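PDB 5OEY: FBP protein from Leishmania major, which catalyses, as a fructose-1,6-bisphosphatase, the hydrolysis of fructose 1,6-bisphosphate to fructose 6-phosphate and phosphate. Local coordinates for the interface of chains A and B. Residues are numbered along the deposited sequence; one frame, centred on the assembly and turned at random. Chains: chain A/B, FBP protein.

Contact 1: the interface of chains A and B. Residues chain A 202-207; chain B 57.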
# COMPACT_ATOMS: atom_id res chain seq x y z
N THR A 202 14.00 3.42 -14.28
CA THR A 202 14.86 4.12 -13.34
C THR A 202 16.35 3.96 -13.64
O THR A 202 17.13 4.84 -13.29
CB THR A 202 14.64 3.65 -11.89
OG1 THR A 202 14.75 2.22 -11.82
CG2 THR A 202 13.28 4.10 -11.36
N HIS A 203 16.73 2.84 -14.25
CA HIS A 203 18.14 2.54 -14.52
C HIS A 203 18.29 2.23 -16.02
O HIS A 203 18.45 1.07 -16.41
CB HIS A 203 18.62 1.35 -13.67
CG HIS A 203 18.61 1.60 -12.19
ND1 HIS A 203 17.44 1.70 -11.47
CD2 HIS A 203 19.61 1.75 -11.31
CE1 HIS A 203 17.73 1.93 -10.20
NE2 HIS A 203 19.04 1.96 -10.07
N PRO A 204 18.19 3.26 -16.87
CA PRO A 204 18.34 3.02 -18.32
C PRO A 204 19.78 2.75 -18.72
O PRO A 204 20.69 3.26 -18.05
CB PRO A 204 17.84 4.32 -18.94
CG PRO A 204 18.19 5.36 -17.92
CD PRO A 204 18.02 4.71 -16.58
N HIS A 205 19.99 1.96 -19.77
CA HIS A 205 21.32 1.64 -20.31
C HIS A 205 22.32 1.30 -19.23
O HIS A 205 23.31 2.00 -19.05
CB HIS A 205 21.85 2.76 -21.24
CG HIS A 205 20.89 3.12 -22.33
ND1 HIS A 205 20.30 4.37 -22.44
CD2 HIS A 205 20.35 2.37 -23.33
CE1 HIS A 205 19.47 4.38 -23.46
NE2 HIS A 205 19.48 3.18 -24.02
N ILE A 206 22.04 0.23 -18.51
CA ILE A 206 22.93 -0.28 -17.47
C ILE A 206 24.21 -0.76 -18.13
O ILE A 206 24.17 -1.61 -19.04
CB ILE A 206 22.26 -1.41 -16.63
CG1 ILE A 206 21.21 -0.80 -15.72
CG2 ILE A 206 23.29 -2.16 -15.79
CD1 ILE A 206 20.26 -1.78 -15.08
N SER A 207 25.32 -0.21 -17.68
CA SER A 207 26.63 -0.55 -18.20
C SER A 207 27.48 -1.03 -17.04
O SER A 207 27.74 -0.30 -16.09
CB SER A 207 27.27 0.68 -18.90
OG SER A 207 28.33 0.27 -19.75
N TYR B 57 21.86 7.16 -9.65
CA TYR B 57 22.19 6.44 -10.91
C TYR B 57 22.58 7.38 -12.07
O TYR B 57 22.23 8.54 -12.06
CB TYR B 57 21.08 5.52 -11.37
CG TYR B 57 21.52 4.70 -12.54
CD1 TYR B 57 22.53 3.77 -12.36
CD2 TYR B 57 21.01 4.89 -13.83
CE1 TYR B 57 23.00 3.00 -13.41
CE2 TYR B 57 21.46 4.12 -14.89
CZ TYR B 57 22.45 3.17 -14.68
OH TYR B 57 22.93 2.41 -15.71

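Contact 2: the interface of chains A and B. Residues chain A 174-176; chain B 43, 46-47, 129-132, 173-174.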
# COMPACT_ATOMS: atom_id res chain seq x y z
N GLY A 174 13.47 -6.63 -2.87
CA GLY A 174 14.20 -6.06 -1.76
C GLY A 174 13.41 -4.88 -1.22
O GLY A 174 12.17 -4.86 -1.34
N SER A 175 14.14 -3.89 -0.68
CA SER A 175 13.53 -2.69 -0.11
C SER A 175 12.76 -1.97 -1.20
O SER A 175 11.75 -1.32 -0.92
CB SER A 175 14.59 -1.69 0.47
OG SER A 175 15.90 -2.22 0.84
N ALA A 176 13.31 -2.01 -2.42
CA ALA A 176 12.57 -1.65 -3.63
C ALA A 176 12.42 -2.89 -4.43
O ALA A 176 13.12 -3.86 -4.18
CB ALA A 176 13.30 -0.59 -4.44
N GLU B 43 11.17 3.80 5.28
CA GLU B 43 10.75 2.72 4.38
C GLU B 43 10.08 3.27 3.13
O GLU B 43 10.37 2.82 2.01
CB GLU B 43 9.79 1.76 5.10
CG GLU B 43 9.53 0.43 4.40
CD GLU B 43 8.57 0.50 3.21
OE1 GLU B 43 7.53 1.23 3.27
OE2 GLU B 43 8.89 -0.17 2.17
N ILE B 46 12.72 4.78 0.86
CA ILE B 46 13.58 3.79 0.23
C ILE B 46 12.87 3.09 -0.94
O ILE B 46 13.43 2.92 -1.99
CB ILE B 46 14.12 2.76 1.24
CG1 ILE B 46 15.02 3.45 2.26
CG2 ILE B 46 14.93 1.67 0.54
CD1 ILE B 46 15.17 2.65 3.53
N ARG B 47 11.62 2.72 -0.74
CA ARG B 47 10.88 1.95 -1.74
C ARG B 47 10.73 2.69 -3.08
O ARG B 47 10.71 2.06 -4.14
CB ARG B 47 9.52 1.51 -1.16
CG ARG B 47 8.78 0.47 -2.00
CD ARG B 47 8.10 -0.58 -1.16
NE ARG B 47 6.91 -1.23 -1.75
CZ ARG B 47 6.87 -2.12 -2.76
NH1 ARG B 47 7.98 -2.56 -3.41
NH2 ARG B 47 5.68 -2.60 -3.15
N ASN B 129 20.08 -2.10 -4.33
CA ASN B 129 18.94 -2.76 -3.70
C ASN B 129 19.31 -3.88 -2.74
O ASN B 129 18.60 -4.89 -2.64
CB ASN B 129 17.97 -3.30 -4.75
CG ASN B 129 16.56 -3.47 -4.22
OD1 ASN B 129 16.19 -2.98 -3.15
ND2 ASN B 129 15.74 -4.16 -4.99
N VAL B 130 20.42 -3.69 -2.03
CA VAL B 130 20.86 -4.60 -1.00
C VAL B 130 20.32 -4.05 0.33
O VAL B 130 20.09 -2.85 0.45
CB VAL B 130 22.39 -4.68 -0.98
CG1 VAL B 130 22.87 -5.60 0.14
CG2 VAL B 130 22.93 -5.15 -2.32
N SER B 131 20.03 -4.94 1.28
CA SER B 131 19.27 -4.52 2.45
C SER B 131 20.01 -3.48 3.26
O SER B 131 21.22 -3.34 3.18
CB SER B 131 18.82 -5.72 3.33
OG SER B 131 19.89 -6.59 3.63
N VAL B 132 19.21 -2.68 3.98
CA VAL B 132 19.70 -1.63 4.83
C VAL B 132 18.82 -1.64 6.06
O VAL B 132 17.86 -2.42 6.13
CB VAL B 132 19.65 -0.26 4.13
CG1 VAL B 132 20.63 -0.22 2.99
CG2 VAL B 132 18.25 0.06 3.61
N TYR B 173 15.10 -3.06 6.23
CA TYR B 173 14.35 -2.64 5.04
C TYR B 173 14.75 -3.57 3.91
O TYR B 173 15.85 -3.47 3.33
CB TYR B 173 14.64 -1.19 4.68
CG TYR B 173 14.45 -0.24 5.84
CD1 TYR B 173 13.19 0.21 6.21
CD2 TYR B 173 15.56 0.23 6.55
CE1 TYR B 173 13.02 1.10 7.27
CE2 TYR B 173 15.41 1.12 7.60
CZ TYR B 173 14.14 1.55 7.96
OH TYR B 173 13.99 2.44 9.00
N GLY B 174 13.87 -4.54 3.66
CA GLY B 174 14.07 -5.53 2.63
C GLY B 174 12.75 -5.77 1.93
O GLY B 174 11.88 -4.87 1.88
O HOH W 1 16.88 -4.76 -0.20

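Contact 1: the interface of chains A and B
Over one face of the B:Tyr57 phenol ring leans the imidazole of A:His203, its CD2 edge leading and the two ring planes inclined by about 45°. CD2 sits 3.6 Å above the plane of the B:Tyr57 ring, displaced toward the rim and nearest to CG and CD1. Tyrosine suits this place, since its broad ring can pack on imidazole and main chain while its polar tip reaches carbonyl groups. At the edge of the same ring, in its plane, is the backbone carbonyl oxygen of A:Pro204, 3.4 Å from the ring carbon CE2. The imidazole has A:Thr202 OG1 in its own plane, bonded to ND1 at 2.8 Å; this tie within chain A, whose donor is not settled, should limit the imidazole's rotation, which would keep CD2 turned toward the tyrosine. This is a subunit contact of a homotetrameric class 1 fructose-1,6-bisphosphatase, in which a tyrosine from a loop of one chain docks on the end of a strand, 198-203, and the following loop of another.

B:Tyr57 extends toward chain A with CG anti to the backbone N (chi1 -173°), and its side chain and that of A:His203 cross obliquely. A:His203 CA lies over the same face as CD2, 3.7 Å from B:Tyr57 CE2, so backbone and imidazole share that face. A:Pro204 offers its CD methylene beside the same rim, the two side chains passing in opposite directions. Proline suits this place: its ring supplies an apolar edge and restricts phi (-74°), which limits the course the chain can take as it leaves the strand.

At the far end of the ring, the hydroxyl reaches into the loop. B:Tyr57 OH is 3.4 Å from A:Pro204 O, a weak hydrogen bond at most, donated by the tyrosine. A:Ile206 CG1 is 3.6 Å from B:Tyr57 OH, with CA also beside the hydroxyl, and the isoleucine side chain runs at about a right angle to the phenol.

Contact 2: the interface of chains A and B
A:Ser175 meets chain B at its hydroxyl: OG donates a hydrogen bond to the backbone carbonyl oxygen of B:Tyr173, at 2.8 Å. The hydroxyl approaches from above the carbonyl plane, 60° out of it, away from the lone-pair directions. Beside it the carboxamide of B:Asn129 reads the backbone of A:Ala176 with both ends. OD1 accepts from A:Ala176 N at 3.1 Å in a nearly straight bond, 167° at the hydrogen, and ND2 donates to A:Ala176 O at 2.8 Å. That acceptor lies close to the amide plane of B:Asn129, although the donor stands well above the carbonyl plane of A:Ala176. Asparagine suits the task, carrying an acceptor and a donor on one flat group; with CG anti to the backbone N (chi1 -156°), the amide is directed toward chain A.

A water mediates a further link, touching A:Ser175 N and OG, each at 2.9 Å, and B:Asn129 O. The serine hydroxyl thus has both a carbonyl and a water as partners, and its small side chain fits close to helix 27-48 of chain B, where CB packs on B:Ile46 CG2 at 3.4 Å. Along that helix the aliphatic part of B:Arg47, a poorly ordered residue, passes near A:Ser175 O.

Farther out, B:Ile46 CD1 lies over one face of the B:Tyr173 ring, which may help hold the residue whose carbonyl accepts from the serine. The carbonyl oxygens of A:Gly174 and B:Gly174 approach without a bond between them; glycine, lacking a side chain, plausibly lets the chains come this close. The loop after strand 167-173 of chain A packs against chain B, between helix 27-48, the end of strand 167-173 and the loop leading into strand 132-140.

Contacts 1 and 2 belong to the same two-fold interface of chains A and B, with the centres of their C-alpha atoms about 18 Å apart. They have no residue in common, and each has a twin with the chains exchanged. Contact 2 lies close to the two-fold, contact 1 farther from it. On chain B, Tyr57 of contact 1 follows helix 27-48, which contact 2 uses; on chain A the segments follow strands 167-173 and 198-203. One contact relies chiefly on aromatic and apolar packing, the other on hydrogen bonds, so together they can fix how two subunits of the homotetramer are set.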